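Local coordinates for protein oxidoreductase (Methanosarcina mazei, PDB 3KA7) that binds flavin-adenine dinucleotide and probably acts as a flavin-dependent oxidoreductase, at residues L13-A17 with L202-I206; G216-K221 with I232-R237; A280-L286 with T328-V334. The contacts are given in a common frame with arbitrary orientation. Numbering follows the deposited sequence.

Contact 1: residues L13-A17 with L202-I206; sequences LLSAA and LETVI
Ile206 lies across helix 10-21, its CD1 3.8 Å from Leu13 CD2, 3.7 Å from Ala16 CB and 3.7 Å from the carbonyl oxygen, Leu13 O. Its CG1 comes within 3.6 Å of Ala17 N, so the side chain packs on bare backbone as well as on methyl groups. An m,t rotamer carries it there, and Leu202 adopts the same one, reaching from one turn earlier: Leu202 CD1 is 3.8 Å from Leu14 CD2 and 4.1 Å from Leu13 CB, while Leu202 CD2 is 3.8 Å from Ala17 CB. Val205, with chi1 t, completes the grip on that alanine, CG1 to Ala17 CB being 4.0 Å. Both pieces are regular alpha helix, each with an i to i+4 bond: Ala17 N to Leu13 O at 2.8 Å, Ile206 N to Leu202 O at 3.0 Å. Their axes approach to 8.9 Å and run 31° apart in the same general direction. The CA atoms of Ala17 and Ile206 stand only 4.8 Å apart, a closeness that the small alanine permits. Helix 10-21 starts within what is probably the glycine-rich turn of a Rossmann-type beta-alpha-beta unit, and Gly11 in its first turn binds FAD. Ile213 of strand 212-214 lies against Leu13 and Ile206; helix 64-71 covers Leu14 and Leu202. All seven touching residues are buried and apolar, and the two segments share no polar bond, so what joins the two helices here is the fit of aliphatic side chains and their exclusion from water.

Contact 2: residues G216-K221 with I232-R237; sequences GQEVSK and IIADDR. With FAD (flavin-adenine dinucleotide), chain B.
Ile232 opens the second segment in extended conformation. Its CD1 packs 3.7 Å from Val219 CG2, and its CA makes a CA-H...O contact of 3.3 Å with Lys221 O. Ile233 pairs antiparallel with Lys221: Ile233 N donates to Lys221 O at 2.9 Å, and Ile233 O accepts from Ser220 N at 2.8 Å. Ser220 (phi/psi -108/-15) is the extra residue of a beta bulge, which shifts the register by one before Ala234 faces Val219 as a non-hydrogen-bonded pair with CA atoms 4.1 Å apart. The short strands 219-221 and 232-234 meet at 136°, with axes 4.7 Å apart. Ala234 places its CB 4.1 Å from Val219 CG2 and begins a type I' turn that runs to Arg237, closed by Ala234 N to Arg237 O at 2.9 Å and Arg237 N to Ala234 O at 3.0 Å. Asp235 (47/45) returns to the first segment twice, its N bonding Glu218 O at 3.1 Å and its OD1 accepting from Glu218 N at 3.2 Å. At Asp236 (69/13) a water accepts from N at 2.6 Å, donates to OD1 at 2.8 Å and bonds Ser220 OG at 2.7 Å. Arg237 then leads into the next strand, 237-240. On the face that carries Val219 and Ala234, Phe29 of strand 25-29 packs against both and against Ile232. Val219 gives its backbone to the cofactor: Val219 N donates to FAD N1A at 2.9 Å, and FAD N6A donates to Val219 O at 3.0 Å. This main-chain pairing with the adenine edge is characteristic of the FAD-binding domain in the amine oxidase family.

Contact 3: residues A280-L286 with T328-V334; sequences AGIKICL and TMCHQYV
Backbone hydrogen bonds set an antiparallel register with CA atoms of Ile282 opposite Gln332, Ile284 opposite Cys330 and Leu286 opposite Thr328. Ile282 N to Gln332 O is 2.9 Å and Gln332 N to Ile282 O 3.0 Å; Ile284 N to Cys330 O is 3.0 Å and Cys330 N to Ile284 O 2.9 Å; Leu286 N to Thr328 O is 2.7 Å and Thr328 N to Leu286 O 3.2 Å. The axes lie 4.4 Å apart at 153°. Apolar contacts line one face, Ile282 CD1 to Val334 CG2 at 3.6 Å and Leu286 CD1 to Cys330 SG at 4.1 Å. On the other, Cys285 SG meets CG of Met329, a selenomethionine, at 3.8 Å. Shape decides Gly281: His331 CE1 sits 3.8 Å from its CA, and a CB there would clash with the ring. His331 NE2 bonds Ser164. Lys283, whose NZ bonds Gly52 O, passes the flavin, CB lying 4.3 Å from FAD C7M; Phe54, an FAD-binding residue, touches Lys283 and Met329. Both are interior strands of a mixed sheet: 307-311 flanks 326-334, 362-370 flanks 280-288, and helix 342-356 covers Ile282, Leu286 and Cys330.

From the N terminus the chain runs through helix 10-21 and only after a 184-residue excursion returns with helix 195-208 to close contact 1. Contact 2 follows almost at once, a short loop of ten residues bent into the hairpin of strands 219-225 and 228-234. Contact 3 closes last, across 41 residues that include two further strands of its own sheet. The three therefore stand in series, none enclosing or crossing another. Contacts 1 and 2, with centres about 20 Å apart, belong to the dinucleotide-binding part; contact 3, its centre about 33 Å from that of contact 2, lies by the flavin. FAD spans that gap, adenine at contact 2 and flavin ring beside contact 3.

Contact 1: residues L13-A17 with L202-I206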
loop_
_atom_site.group_PDB
_atom_site.type_symbol
_atom_site.label_atom_id
_atom_site.label_comp_id
_atom_site.label_asym_id
_atom_site.label_seq_id
_atom_site.Cartn_x
_atom_site.Cartn_y
_atom_site.Cartn_z
ATOM N N LEU A 13 -6.679 10.383 -8.657
ATOM C CA LEU A 13 -8.083 10.682 -8.346
ATOM C C LEU A 13 -8.231 11.560 -7.102
ATOM O O LEU A 13 -9.056 12.479 -7.085
ATOM C CB LEU A 13 -8.892 9.402 -8.193
ATOM C CG LEU A 13 -9.020 8.564 -9.469
ATOM C CD1 LEU A 13 -9.709 7.237 -9.169
ATOM C CD2 LEU A 13 -9.761 9.323 -10.555
ATOM N N LEU A 14 -7.439 11.287 -6.064
ATOM C CA LEU A 14 -7.364 12.217 -4.927
ATOM C C LEU A 14 -7.003 13.630 -5.373
ATOM O O LEU A 14 -7.618 14.615 -4.939
ATOM C CB LEU A 14 -6.340 11.735 -3.895
ATOM C CG LEU A 14 -6.695 10.448 -3.147
ATOM C CD1 LEU A 14 -5.498 10.039 -2.292
ATOM C CD2 LEU A 14 -7.926 10.651 -2.271
ATOM N N SER A 15 -5.990 13.731 -6.227
ATOM C CA SER A 15 -5.566 15.020 -6.776
ATOM C C SER A 15 -6.675 15.691 -7.565
ATOM O O SER A 15 -6.957 16.884 -7.381
ATOM C CB SER A 15 -4.357 14.825 -7.680
ATOM O OG SER A 15 -3.255 14.372 -6.920
ATOM N N ALA A 16 -7.309 14.925 -8.443
ATOM C CA ALA A 16 -8.376 15.476 -9.285
ATOM C C ALA A 16 -9.550 15.959 -8.441
ATOM O O ALA A 16 -10.127 17.039 -8.710
ATOM C CB ALA A 16 -8.834 14.437 -10.312
ATOM N N ALA A 17 -9.915 15.173 -7.431
ATOM C CA ALA A 17 -11.024 15.544 -6.537
ATOM C C ALA A 17 -10.723 16.856 -5.814
ATOM O O ALA A 17 -11.556 17.771 -5.809
ATOM C CB ALA A 17 -11.326 14.432 -5.541
ATOM N N LEU A 202 -14.734 9.054 -5.152
ATOM C CA LEU A 202 -13.912 10.116 -5.708
ATOM C C LEU A 202 -14.371 10.534 -7.104
ATOM O O LEU A 202 -14.329 11.712 -7.449
ATOM C CB LEU A 202 -12.452 9.673 -5.766
ATOM C CG LEU A 202 -11.782 9.605 -4.396
ATOM C CD1 LEU A 202 -10.461 8.818 -4.487
ATOM C CD2 LEU A 202 -11.538 11.022 -3.841
ATOM N N GLU A 203 -14.781 9.561 -7.914
ATOM C CA GLU A 203 -15.274 9.880 -9.253
ATOM C C GLU A 203 -16.516 10.759 -9.162
ATOM O O GLU A 203 -16.697 11.675 -9.957
ATOM C CB GLU A 203 -15.580 8.614 -10.039
ATOM C CG GLU A 203 -14.330 7.852 -10.468
ATOM C CD GLU A 203 -14.657 6.508 -11.097
ATOM O OE1 GLU A 203 -15.593 5.814 -10.624
ATOM O OE2 GLU A 203 -13.971 6.131 -12.061
ATOM N N THR A 204 -17.366 10.474 -8.188
ATOM C CA THR A 204 -18.557 11.307 -7.959
ATOM C C THR A 204 -18.212 12.767 -7.654
ATOM O O THR A 204 -18.827 13.690 -8.201
ATOM C CB THR A 204 -19.436 10.706 -6.845
ATOM O OG1 THR A 204 -19.928 9.433 -7.282
ATOM C CG2 THR A 204 -20.623 11.614 -6.543
ATOM N N VAL A 205 -17.226 12.982 -6.788
ATOM C CA VAL A 205 -16.788 14.329 -6.412
ATOM C C VAL A 205 -16.170 15.053 -7.601
ATOM O O VAL A 205 -16.416 16.242 -7.828
ATOM C CB VAL A 205 -15.759 14.262 -5.255
ATOM C CG1 VAL A 205 -15.140 15.637 -4.989
ATOM C CG2 VAL A 205 -16.418 13.706 -4.008
ATOM N N ILE A 206 -15.364 14.327 -8.368
ATOM C CA ILE A 206 -14.718 14.917 -9.526
ATOM C C ILE A 206 -15.787 15.403 -10.502
ATOM O O ILE A 206 -15.727 16.537 -10.971
ATOM C CB ILE A 206 -13.750 13.920 -10.189
ATOM C CG1 ILE A 206 -12.628 13.578 -9.195
ATOM C CG2 ILE A 206 -13.204 14.488 -11.510
ATOM C CD1 ILE A 206 -11.762 12.363 -9.586
#

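Contact 2: residues G216-K221 with I232-R237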
loop_
_atom_site.group_PDB
_atom_site.type_symbol
_atom_site.label_atom_id
_atom_site.label_comp_id
_atom_site.label_asym_id
_atom_site.label_seq_id
_atom_site.Cartn_x
_atom_site.Cartn_y
_atom_site.Cartn_z
ATOM N N GLY A 216 -8.957 4.761 -21.537
ATOM C CA GLY A 216 -8.496 4.309 -22.843
ATOM C C GLY A 216 -7.664 5.363 -23.540
ATOM O O GLY A 216 -7.600 5.411 -24.773
ATOM N N GLN A 217 -7.006 6.213 -22.758
ATOM C CA GLN A 217 -6.143 7.234 -23.324
ATOM C C GLN A 217 -4.761 7.213 -22.695
ATOM O O GLN A 217 -4.593 7.524 -21.517
ATOM C CB GLN A 217 -6.763 8.624 -23.170
ATOM C CG GLN A 217 -8.067 8.803 -23.923
ATOM C CD GLN A 217 -8.284 10.235 -24.337
ATOM O OE1 GLN A 217 -7.336 11.005 -24.459
ATOM N NE2 GLN A 217 -9.539 10.605 -24.555
ATOM N N GLU A 218 -3.763 6.873 -23.494
ATOM C CA GLU A 218 -2.401 6.838 -22.997
ATOM C C GLU A 218 -1.670 8.153 -23.223
ATOM O O GLU A 218 -1.608 8.668 -24.350
ATOM C CB GLU A 218 -1.626 5.696 -23.641
ATOM C CG GLU A 218 -0.174 5.618 -23.176
ATOM C CD GLU A 218 0.508 4.339 -23.625
ATOM O OE1 GLU A 218 0.732 4.159 -24.842
ATOM O OE2 GLU A 218 0.816 3.503 -22.752
ATOM N N VAL A 219 -1.119 8.695 -22.144
ATOM C CA VAL A 219 -0.289 9.886 -22.229
ATOM C C VAL A 219 1.087 9.463 -22.742
ATOM O O VAL A 219 1.702 8.554 -22.191
ATOM C CB VAL A 219 -0.200 10.601 -20.862
ATOM C CG1 VAL A 219 0.787 11.762 -20.910
ATOM C CG2 VAL A 219 -1.590 11.083 -20.421
ATOM N N SER A 220 1.550 10.100 -23.816
ATOM C CA SER A 220 2.825 9.722 -24.441
ATOM C C SER A 220 3.940 10.738 -24.216
ATOM O O SER A 220 5.112 10.446 -24.441
ATOM C CB SER A 220 2.631 9.501 -25.943
ATOM O OG SER A 220 2.023 10.632 -26.541
ATOM N N LYS A 221 3.587 11.937 -23.769
ATOM C CA LYS A 221 4.584 12.963 -23.572
ATOM C C LYS A 221 4.094 14.057 -22.635
ATOM O O LYS A 221 2.909 14.405 -22.633
ATOM C CB LYS A 221 4.992 13.564 -24.932
ATOM C CG LYS A 221 6.040 14.653 -24.837
ATOM C CD LYS A 221 6.456 15.167 -26.225
ATOM C CE LYS A 221 7.342 16.395 -26.088
ATOM N NZ LYS A 221 7.993 16.802 -27.368
ATOM N N ILE A 232 0.273 18.111 -22.086
ATOM C CA ILE A 232 0.593 16.723 -22.387
ATOM C C ILE A 232 0.103 16.334 -23.771
ATOM O O ILE A 232 -0.734 17.017 -24.365
ATOM C CB ILE A 232 -0.072 15.747 -21.391
ATOM C CG1 ILE A 232 -1.600 15.773 -21.544
ATOM C CG2 ILE A 232 0.360 16.057 -19.962
ATOM C CD1 ILE A 232 -2.319 14.745 -20.694
ATOM N N ILE A 233 0.625 15.225 -24.273
ATOM C CA ILE A 233 0.059 14.591 -25.447
ATOM C C ILE A 233 -0.596 13.282 -25.033
ATOM O O ILE A 233 0.058 12.403 -24.464
ATOM C CB ILE A 233 1.134 14.300 -26.502
ATOM C CG1 ILE A 233 1.821 15.599 -26.919
ATOM C CG2 ILE A 233 0.510 13.587 -27.697
ATOM C CD1 ILE A 233 3.025 15.388 -27.821
ATOM N N ALA A 234 -1.890 13.157 -25.304
ATOM C CA ALA A 234 -2.603 11.930 -24.993
ATOM C C ALA A 234 -3.345 11.481 -26.235
ATOM O O ALA A 234 -4.103 12.250 -26.828
ATOM C CB ALA A 234 -3.558 12.143 -23.844
ATOM N N ASP A 235 -3.104 10.238 -26.633
ATOM C CA ASP A 235 -3.627 9.714 -27.891
ATOM C C ASP A 235 -3.403 10.667 -29.064
ATOM O O ASP A 235 -4.296 10.900 -29.885
ATOM C CB ASP A 235 -5.094 9.305 -27.757
ATOM C CG ASP A 235 -5.257 7.816 -27.478
ATOM O OD1 ASP A 235 -4.548 7.266 -26.593
ATOM O OD2 ASP A 235 -6.097 7.185 -28.153
ATOM N N ASP A 236 -2.186 11.200 -29.131
ATOM C CA ASP A 236 -1.733 12.024 -30.252
ATOM C C ASP A 236 -2.425 13.393 -30.321
ATOM O O ASP A 236 -2.332 14.101 -31.327
ATOM C CB ASP A 236 -1.857 11.251 -31.569
ATOM C CG ASP A 236 -1.148 9.898 -31.519
ATOM O OD1 ASP A 236 -0.138 9.770 -30.785
ATOM O OD2 ASP A 236 -1.610 8.959 -32.200
ATOM N N ARG A 237 -3.111 13.765 -29.248
ATOM C CA ARG A 237 -3.723 15.080 -29.156
ATOM C C ARG A 237 -3.055 15.897 -28.055
ATOM O O ARG A 237 -2.772 15.377 -26.971
ATOM C CB ARG A 237 -5.224 14.960 -28.887
ATOM C CG ARG A 237 -5.971 14.201 -29.966
ATOM C CD ARG A 237 -7.467 14.468 -29.903
ATOM N NE ARG A 237 -8.091 13.809 -28.762
ATOM C CZ ARG A 237 -8.241 12.494 -28.662
ATOM N NH1 ARG A 237 -7.797 11.699 -29.630
ATOM N NH2 ARG A 237 -8.822 11.969 -27.590
HETATM P PA FAD B . -1.442 3.468 -9.481
HETATM O O1A FAD B . -0.014 3.093 -9.780
HETATM O O2A FAD B . -2.309 2.392 -8.871
HETATM O O5B FAD B . -2.142 3.991 -10.828
HETATM C C5B FAD B . -1.344 4.521 -11.879
HETATM C C4B FAD B . -2.314 4.655 -13.057
HETATM O O4B FAD B . -1.692 5.268 -14.169
HETATM C C3B FAD B . -2.813 3.281 -13.512
HETATM O O3B FAD B . -4.231 3.243 -13.504
HETATM C C2B FAD B . -2.254 3.142 -14.930
HETATM O O2B FAD B . -3.100 2.404 -15.791
HETATM C C1B FAD B . -2.093 4.595 -15.360
HETATM N N9A FAD B . -1.053 4.835 -16.369
HETATM C C8A FAD B . 0.221 4.313 -16.459
HETATM N N7A FAD B . 0.838 4.885 -17.533
HETATM C C5A FAD B . -0.039 5.754 -18.105
HETATM C C6A FAD B . 0.042 6.576 -19.219
HETATM N N6A FAD B . 1.191 6.702 -19.876
HETATM N N1A FAD B . -1.045 7.358 -19.556
HETATM C C2A FAD B . -2.207 7.325 -18.813
HETATM N N3A FAD B . -2.289 6.502 -17.709
HETATM C C4A FAD B . -1.218 5.734 -17.380
HETATM N N1 FAD B . -2.410 -0.396 -0.045
HETATM C C2 FAD B . -3.184 -0.221 1.090
HETATM O O2 FAD B . -3.336 0.913 1.562
HETATM N N3 FAD B . -3.758 -1.327 1.697
HETATM C C4 FAD B . -3.564 -2.598 1.184
HETATM O O4 FAD B . -4.071 -3.585 1.718
HETATM C C4X FAD B . -2.784 -2.776 0.051
HETATM N N5 FAD B . -2.569 -4.050 -0.457
HETATM C C5X FAD B . -1.799 -4.206 -1.597
HETATM C C6 FAD B . -1.588 -5.478 -2.130
HETATM C C7 FAD B . -0.833 -5.638 -3.286
HETATM C C7M FAD B . -0.618 -7.026 -3.837
HETATM C C8 FAD B . -0.288 -4.517 -3.899
HETATM C C8M FAD B . 0.540 -4.648 -5.145
HETATM C C9 FAD B . -0.487 -3.246 -3.365
HETATM C C9A FAD B . -1.252 -3.087 -2.213
HETATM N N10 FAD B . -1.452 -1.821 -1.680
HETATM C C10 FAD B . -2.219 -1.662 -0.558
HETATM C "C1'" FAD B . -0.797 -0.615 -2.267
HETATM C "C2'" FAD B . -1.815 0.123 -3.145
HETATM O "O2'" FAD B . -2.495 -0.816 -3.973
HETATM C "C3'" FAD B . -1.081 1.157 -3.993
HETATM O "O3'" FAD B . -0.179 1.885 -3.168
HETATM C "C4'" FAD B . -1.970 2.170 -4.708
HETATM O "O4'" FAD B . -3.043 1.552 -5.390
HETATM C "C5'" FAD B . -1.093 2.871 -5.739
HETATM O "O5'" FAD B . -1.799 4.000 -6.191
HETATM P P FAD B . -1.071 5.093 -7.084
HETATM O O1P FAD B . -1.621 6.453 -6.730
HETATM O O2P FAD B . 0.438 4.977 -7.016
HETATM O O3P FAD B . -1.525 4.816 -8.603
HETATM O O HOH W 1 -0.188 10.002 -27.952
#

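Contact 3: residues A280-L286 with T328-V334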
loop_
_atom_site.group_PDB
_atom_site.type_symbol
_atom_site.label_atom_id
_atom_site.label_comp_id
_atom_site.label_asym_id
_atom_site.label_seq_id
_atom_site.Cartn_x
_atom_site.Cartn_y
_atom_site.Cartn_z
ATOM N N ALA A 280 7.988 -5.852 -4.139
ATOM C CA ALA A 280 7.275 -6.922 -4.849
ATOM C C ALA A 280 6.558 -7.850 -3.876
ATOM O O ALA A 280 6.922 -7.955 -2.696
ATOM C CB ALA A 280 8.254 -7.730 -5.701
ATOM N N GLY A 281 5.539 -8.538 -4.368
ATOM C CA GLY A 281 4.812 -9.467 -3.509
ATOM C C GLY A 281 3.893 -10.343 -4.330
ATOM O O GLY A 281 3.638 -10.081 -5.506
ATOM N N ILE A 282 3.394 -11.391 -3.691
ATOM C CA ILE A 282 2.417 -12.273 -4.308
ATOM C C ILE A 282 1.178 -12.357 -3.424
ATOM O O ILE A 282 1.289 -12.528 -2.220
ATOM C CB ILE A 282 2.974 -13.675 -4.501
ATOM C CG1 ILE A 282 4.095 -13.667 -5.536
ATOM C CG2 ILE A 282 1.851 -14.629 -4.912
ATOM C CD1 ILE A 282 5.042 -14.844 -5.360
ATOM N N LYS A 283 0.014 -12.220 -4.051
ATOM C CA LYS A 283 -1.278 -12.271 -3.384
ATOM C C LYS A 283 -1.984 -13.567 -3.794
ATOM O O LYS A 283 -2.127 -13.844 -4.987
ATOM C CB LYS A 283 -2.116 -11.062 -3.820
ATOM C CG LYS A 283 -3.569 -11.105 -3.360
ATOM C CD LYS A 283 -4.330 -9.811 -3.682
ATOM C CE LYS A 283 -4.042 -9.302 -5.084
ATOM N NZ LYS A 283 -4.992 -8.204 -5.435
ATOM N N ILE A 284 -2.396 -14.360 -2.810
ATOM C CA ILE A 284 -3.149 -15.580 -3.069
ATOM C C ILE A 284 -4.564 -15.379 -2.555
ATOM O O ILE A 284 -4.757 -15.166 -1.358
ATOM C CB ILE A 284 -2.502 -16.805 -2.385
ATOM C CG1 ILE A 284 -1.073 -17.008 -2.909
ATOM C CG2 ILE A 284 -3.372 -18.065 -2.590
ATOM C CD1 ILE A 284 -0.325 -18.130 -2.200
ATOM N N CYS A 285 -5.544 -15.440 -3.452
ATOM C CA CYS A 285 -6.955 -15.251 -3.084
ATOM C C CYS A 285 -7.626 -16.614 -2.943
ATOM O O CYS A 285 -7.513 -17.449 -3.832
ATOM C CB CYS A 285 -7.680 -14.444 -4.160
ATOM S SG CYS A 285 -6.958 -12.777 -4.402
ATOM N N LEU A 286 -8.308 -16.825 -1.818
ATOM C CA LEU A 286 -8.959 -18.108 -1.537
ATOM C C LEU A 286 -10.461 -17.931 -1.560
ATOM O O LEU A 286 -10.979 -16.945 -1.046
ATOM C CB LEU A 286 -8.541 -18.631 -0.156
ATOM C CG LEU A 286 -7.036 -18.687 0.138
ATOM C CD1 LEU A 286 -6.786 -19.173 1.560
ATOM C CD2 LEU A 286 -6.285 -19.562 -0.877
ATOM N N THR A 328 -10.778 -14.779 1.323
ATOM C CA THR A 328 -9.619 -14.725 2.202
ATOM C C THR A 328 -8.404 -14.489 1.320
ATOM O O THR A 328 -8.151 -15.260 0.388
ATOM C CB THR A 328 -9.462 -16.033 2.966
ATOM O OG1 THR A 328 -10.698 -16.347 3.624
ATOM C CG2 THR A 328 -8.326 -15.937 4.002
HETATM N N MSE A 329 -7.676 -13.407 1.603
HETATM C CA MSE A 329 -6.517 -13.025 0.789
HETATM C C MSE A 329 -5.223 -13.031 1.597
HETATM O O MSE A 329 -5.171 -12.501 2.706
HETATM C CB MSE A 329 -6.747 -11.671 0.114
HETATM C CG MSE A 329 -7.929 -11.700 -0.851
HETATM SE SE MSE A 329 -8.168 -10.036 -1.800
HETATM C CE MSE A 329 -8.627 -8.894 -0.344
ATOM N N CYS A 330 -4.189 -13.637 1.019
ATOM C CA CYS A 330 -2.901 -13.828 1.668
ATOM C C CYS A 330 -1.832 -13.012 0.954
ATOM O O CYS A 330 -1.861 -12.898 -0.266
ATOM C CB CYS A 330 -2.494 -15.294 1.580
ATOM S SG CYS A 330 -3.800 -16.445 2.108
ATOM N N HIS A 331 -0.883 -12.475 1.712
ATOM C CA HIS A 331 0.247 -11.753 1.112
ATOM C C HIS A 331 1.582 -12.373 1.482
ATOM O O HIS A 331 1.813 -12.745 2.642
ATOM C CB HIS A 331 0.298 -10.294 1.555
ATOM C CG HIS A 331 1.309 -9.489 0.793
ATOM N ND1 HIS A 331 1.161 -9.193 -0.546
ATOM C CD2 HIS A 331 2.502 -8.966 1.166
ATOM C CE1 HIS A 331 2.214 -8.508 -0.963
ATOM N NE2 HIS A 331 3.038 -8.349 0.059
ATOM N N GLN A 332 2.472 -12.457 0.503
ATOM C CA GLN A 332 3.847 -12.804 0.793
ATOM C C GLN A 332 4.808 -11.832 0.107
ATOM O O GLN A 332 4.693 -11.555 -1.094
ATOM C CB GLN A 332 4.140 -14.259 0.411
ATOM C CG GLN A 332 4.003 -14.558 -1.078
ATOM C CD GLN A 332 4.012 -16.055 -1.388
ATOM O OE1 GLN A 332 5.042 -16.615 -1.795
ATOM N NE2 GLN A 332 2.870 -16.699 -1.214
ATOM N N TYR A 333 5.721 -11.284 0.899
ATOM C CA TYR A 333 6.845 -10.510 0.410
ATOM C C TYR A 333 7.651 -11.334 -0.594
ATOM O O TYR A 333 7.857 -12.519 -0.380
ATOM C CB TYR A 333 7.739 -10.158 1.613
ATOM C CG TYR A 333 9.180 -9.813 1.295
ATOM C CD1 TYR A 333 9.514 -8.579 0.764
ATOM C CD2 TYR A 333 10.210 -10.722 1.537
ATOM C CE1 TYR A 333 10.831 -8.255 0.472
ATOM C CE2 TYR A 333 11.537 -10.399 1.258
ATOM C CZ TYR A 333 11.833 -9.163 0.725
ATOM O OH TYR A 333 13.136 -8.808 0.439
ATOM N N VAL A 334 8.092 -10.701 -1.681
ATOM C CA VAL A 334 9.052 -11.310 -2.617
ATOM C C VAL A 334 10.285 -10.417 -2.707
ATOM O O VAL A 334 10.179 -9.227 -3.021
ATOM C CB VAL A 334 8.441 -11.509 -4.039
ATOM C CG1 VAL A 334 9.465 -12.067 -5.022
ATOM C CG2 VAL A 334 7.257 -12.441 -3.968
HETATM O O HOH W 2 9.873 -6.446 -1.906
#